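Local structure of GPI-anchored protein LLG1 (Arabidopsis thaliana, 6A5D) at residues L67-L70 / S71-C74; A75-M78 / F79-I82. The protein probably acts as a GPI-anchored co-receptor that perceives RALF peptides together with a receptor kinase at the plant cell surface. All coordinates share one frame; numbering follows the deposited sequence.

Interaction 1 of 2, residues L67-L70 / S71-C74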
loop_
_atom_site.group_PDB
_atom_site.type_symbol
_atom_site.label_atom_id
_atom_site.label_comp_id
_atom_site.label_asym_id
_atom_site.label_seq_id
_atom_site.Cartn_x
_atom_site.Cartn_y
_atom_site.Cartn_z
ATOM N N LEU A 67 -2.201 -9.042 -4.591
ATOM C CA LEU A 67 -2.955 -8.357 -3.549
ATOM C C LEU A 67 -4.448 -8.619 -3.686
ATOM O O LEU A 67 -5.164 -8.701 -2.682
ATOM C CB LEU A 67 -2.671 -6.860 -3.604
ATOM C CG LEU A 67 -1.269 -6.446 -3.162
ATOM C CD1 LEU A 67 -1.009 -4.991 -3.510
ATOM C CD2 LEU A 67 -1.079 -6.658 -1.657
ATOM N N ASN A 68 -4.938 -8.724 -4.920
ATOM C CA ASN A 68 -6.357 -8.952 -5.189
ATOM C C ASN A 68 -6.720 -10.422 -5.257
ATOM O O ASN A 68 -7.819 -10.760 -5.725
ATOM C CB ASN A 68 -6.833 -8.201 -6.434
ATOM C CG ASN A 68 -6.945 -6.708 -6.203
ATOM O OD1 ASN A 68 -7.194 -6.257 -5.083
ATOM N ND2 ASN A 68 -6.763 -5.934 -7.257
ATOM N N ASP A 69 -5.811 -11.303 -4.866
ATOM C CA ASP A 69 -6.163 -12.692 -4.608
ATOM C C ASP A 69 -6.772 -12.720 -3.214
ATOM O O ASP A 69 -6.063 -12.744 -2.203
ATOM C CB ASP A 69 -4.939 -13.587 -4.710
ATOM C CG ASP A 69 -5.246 -15.029 -4.365
ATOM O OD1 ASP A 69 -6.417 -15.344 -4.055
ATOM O OD2 ASP A 69 -4.316 -15.850 -4.433
ATOM N N LEU A 70 -8.106 -12.716 -3.164
ATOM C CA LEU A 70 -8.824 -12.609 -1.907
ATOM C C LEU A 70 -8.673 -13.847 -1.034
ATOM O O LEU A 70 -9.006 -13.796 0.156
ATOM C CB LEU A 70 -10.306 -12.392 -2.232
ATOM C CG LEU A 70 -10.645 -11.139 -3.047
ATOM C CD1 LEU A 70 -12.138 -11.048 -3.355
ATOM C CD2 LEU A 70 -10.167 -9.883 -2.349
ATOM N N SER A 71 -8.180 -14.944 -1.594
ATOM C CA SER A 71 -7.935 -16.172 -0.850
ATOM C C SER A 71 -6.562 -16.205 -0.198
ATOM O O SER A 71 -6.258 -17.162 0.521
ATOM C CB SER A 71 -8.117 -17.379 -1.767
ATOM O OG SER A 71 -6.963 -17.561 -2.567
ATOM N N SER A 72 -5.737 -15.189 -0.418
ATOM C CA SER A 72 -4.386 -15.133 0.123
ATOM C C SER A 72 -4.285 -14.052 1.187
ATOM O O SER A 72 -5.164 -13.194 1.329
ATOM C CB SER A 72 -3.382 -14.842 -0.995
ATOM O OG SER A 72 -3.407 -13.454 -1.293
ATOM N N ASP A 73 -3.177 -14.090 1.927
ATOM C CA ASP A 73 -2.901 -13.074 2.929
ATOM C C ASP A 73 -1.995 -11.966 2.404
ATOM O O ASP A 73 -1.396 -11.242 3.203
ATOM C CB ASP A 73 -2.348 -13.692 4.222
ATOM C CG ASP A 73 -1.013 -14.396 4.025
ATOM O OD1 ASP A 73 -0.396 -14.256 2.947
ATOM O OD2 ASP A 73 -0.572 -15.095 4.968
ATOM N N CYS A 74 -1.928 -11.783 1.081
ATOM C CA CYS A 74 -1.004 -10.804 0.509
ATOM C C CYS A 74 -1.308 -9.392 0.998
ATOM O O CYS A 74 -0.406 -8.676 1.435
ATOM C CB CYS A 74 -1.055 -10.854 -1.016
ATOM S SG CYS A 74 -0.245 -12.288 -1.695
#

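Interaction 2 of 2, residues A75-M78 / F79-I82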
loop_
_atom_site.group_PDB
_atom_site.type_symbol
_atom_site.label_atom_id
_atom_site.label_comp_id
_atom_site.label_asym_id
_atom_site.label_seq_id
_atom_site.Cartn_x
_atom_site.Cartn_y
_atom_site.Cartn_z
ATOM N N ALA A 75 -2.581 -8.977 0.942
ATOM C CA ALA A 75 -2.920 -7.604 1.313
ATOM C C ALA A 75 -2.630 -7.329 2.787
ATOM O O ALA A 75 -1.975 -6.335 3.126
ATOM C CB ALA A 75 -4.374 -7.302 0.967
ATOM N N THR A 76 -3.109 -8.196 3.683
ATOM C CA THR A 76 -2.852 -7.972 5.109
ATOM C C THR A 76 -1.357 -8.016 5.423
ATOM O O THR A 76 -0.864 -7.237 6.247
ATOM C CB THR A 76 -3.647 -8.950 5.985
ATOM O OG1 THR A 76 -3.286 -10.300 5.671
ATOM C CG2 THR A 76 -5.143 -8.768 5.789
ATOM N N THR A 77 -0.613 -8.911 4.768
ATOM C CA THR A 77 0.831 -8.967 4.981
ATOM C C THR A 77 1.506 -7.680 4.518
ATOM O O THR A 77 2.349 -7.124 5.226
ATOM C CB THR A 77 1.454 -10.192 4.303
ATOM O OG1 THR A 77 0.888 -11.394 4.847
ATOM C CG2 THR A 77 2.962 -10.217 4.543
ATOM N N MET A 78 1.142 -7.183 3.333
ATOM C CA MET A 78 1.751 -5.955 2.835
ATOM C C MET A 78 1.502 -4.790 3.779
ATOM O O MET A 78 2.429 -4.049 4.126
ATOM C CB MET A 78 1.224 -5.607 1.449
ATOM C CG MET A 78 1.821 -4.301 0.978
ATOM S SD MET A 78 1.092 -3.685 -0.550
ATOM C CE MET A 78 -0.577 -3.307 -0.029
ATOM N N PHE A 79 0.249 -4.593 4.176
ATOM C CA PHE A 79 -0.054 -3.483 5.073
ATOM C C PHE A 79 0.672 -3.635 6.409
ATOM O O PHE A 79 1.141 -2.645 6.992
ATOM C CB PHE A 79 -1.565 -3.358 5.264
ATOM C CG PHE A 79 -2.268 -2.713 4.097
ATOM C CD1 PHE A 79 -2.003 -1.390 3.765
ATOM C CD2 PHE A 79 -3.223 -3.408 3.367
ATOM C CE1 PHE A 79 -2.662 -0.768 2.709
ATOM C CE2 PHE A 79 -3.886 -2.801 2.296
ATOM C CZ PHE A 79 -3.604 -1.477 1.965
ATOM N N SER A 80 0.817 -4.868 6.897
ATOM C CA SER A 80 1.508 -5.061 8.167
ATOM C C SER A 80 2.958 -4.598 8.079
ATOM O O SER A 80 3.462 -3.946 9.001
ATOM C CB SER A 80 1.400 -6.514 8.626
ATOM O OG SER A 80 2.293 -7.348 7.918
ATOM N N TYR A 81 3.623 -4.848 6.947
ATOM C CA TYR A 81 5.016 -4.434 6.816
ATOM C C TYR A 81 5.159 -2.960 6.469
ATOM O O TYR A 81 6.074 -2.296 6.973
ATOM C CB TYR A 81 5.771 -5.305 5.808
ATOM C CG TYR A 81 6.156 -6.629 6.396
ATOM C CD1 TYR A 81 7.078 -6.694 7.437
ATOM C CD2 TYR A 81 5.580 -7.812 5.945
ATOM C CE1 TYR A 81 7.415 -7.901 8.007
ATOM C CE2 TYR A 81 5.914 -9.026 6.521
ATOM C CZ TYR A 81 6.833 -9.058 7.549
ATOM O OH TYR A 81 7.196 -10.257 8.129
ATOM N N ILE A 82 4.277 -2.417 5.628
ATOM C CA ILE A 82 4.298 -0.975 5.399
ATOM C C ILE A 82 4.210 -0.242 6.725
ATOM O O ILE A 82 5.008 0.656 7.019
ATOM C CB ILE A 82 3.126 -0.561 4.499
ATOM C CG1 ILE A 82 3.327 -1.101 3.091
ATOM C CG2 ILE A 82 2.954 0.955 4.537
ATOM C CD1 ILE A 82 2.137 -0.839 2.167
#

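Interaction 1 of 2, residues L67-L70 / S71-C74
D69 and S72 are the end residues of a type I beta turn that links helix 64-67 to helix 74-86. The turn's backbone bond runs from S72 N to D69 O, at 3.0 Å. This donor stands well above the plane of the D69 carbonyl. S72 OG gives D69 O a second bond, at 2.9 Å, in the carbonyl plane and on a lone pair. One residue thus grips D69 O twice, with its amide and its hydroxyl. The S72 hydroxyl can do this because chi1 of 79° sets OG between the backbone N and the carbonyl carbon, where it reaches D69 O.

The carboxylate of D69 bonds the middle of the turn. CG lies anti to the D69 backbone N (chi1 176°), which brings OD1 to the amide and hydroxyl of S71. S71 OG donates to D69 OD1 at 2.7 Å, on the syn side and somewhat out of the carboxylate plane. S71 N reaches the same OD1 at 3.1 Å, from above that plane. Two bonds to one oxygen should limit rotation of the acid group. S71 OG also bonds K24 NZ, so a lysine charge lies in the second shell of D69.

Apolar contact is slight and sits where the two helix ends come together. L67 CD2 packs 4.2 Å from C74 CB and also meets the C74 carbonyl. C74 forms a disulfide with C26, and D73 OD1 accepts from C26 N. The N-terminal segment is therefore tied to the start of helix 74-86 by a covalent link and a hydrogen bond.

S72 also makes an ST turn: C74 N donates to S72 OG at 3.3 Å, with an N-H...O angle of 165°.

Interaction 2 of 2, residues A75-M78 / F79-I82
M78 and F79 are neighbours on helix 74-86, and their side chains cross at a slant. The M78 chain leaves extended, with CG anti to the backbone N (chi1 178°). It then bends at chi3 (67°), which brings the terminal methyl back over the ring of F79. M78 CE sits 4.0 Å from the centroid of the F79 ring, almost on the ring normal. This is a CH-pi contact over the face. F79 CD2 also approaches A75 O, at 3.2 Å. Replacing F79, an alanine here is likely to deprive the M78 methyl of its aromatic platform and open a gap beside it.

M78 and I82 lie side by side, one helical turn apart, and point the same way. M78 CG touches I82 CD1 at 3.7 Å. Both side chains also reach F56 of helix 49-60, so this flank faces the protein interior.

T77 and Y81 likewise lie side by side. T77 CG2 rests 3.7 Å from Y81 CE2, while T77 OG1 bonds back to D73 O. The Y81 ring also meets the ring of Y85.

The helix backbone is held by i to i+4 bonds. F79 N to A75 O and I82 N to M78 O are both close to straight. T77 O has two donors, Y81 N and S80 OG, which come from the same face of its plane. The S80 OG to T77 O bond is short, at 2.7 Å. The hydroxyl of this exposed serine is thus paired with its own helix, while the buried flank relies on apolar and CH-pi contacts.

In the fold
Interaction 1 leads directly into interaction 2. The loop of interaction 1 ends at C74, the first residue of helix 74-86, and the next eight residues form interaction 2. Their centres are about 11 Å apart. L67 joins them in space: its CD2 packs 3.6 Å from A75 CA and 3.8 Å from M78 CE. The end of helix 64-67 thus meets the start of helix 74-86 and the M78 methyl. D73, just before the helix, ties the loop to the first helical turn through the T77 bond. Neither contact holds a ligand. The Y81 side chain is about 12 Å from a bound NAG, and the I82 side chain about 14 Å from a fucose; the glycans are attached to the protein itself.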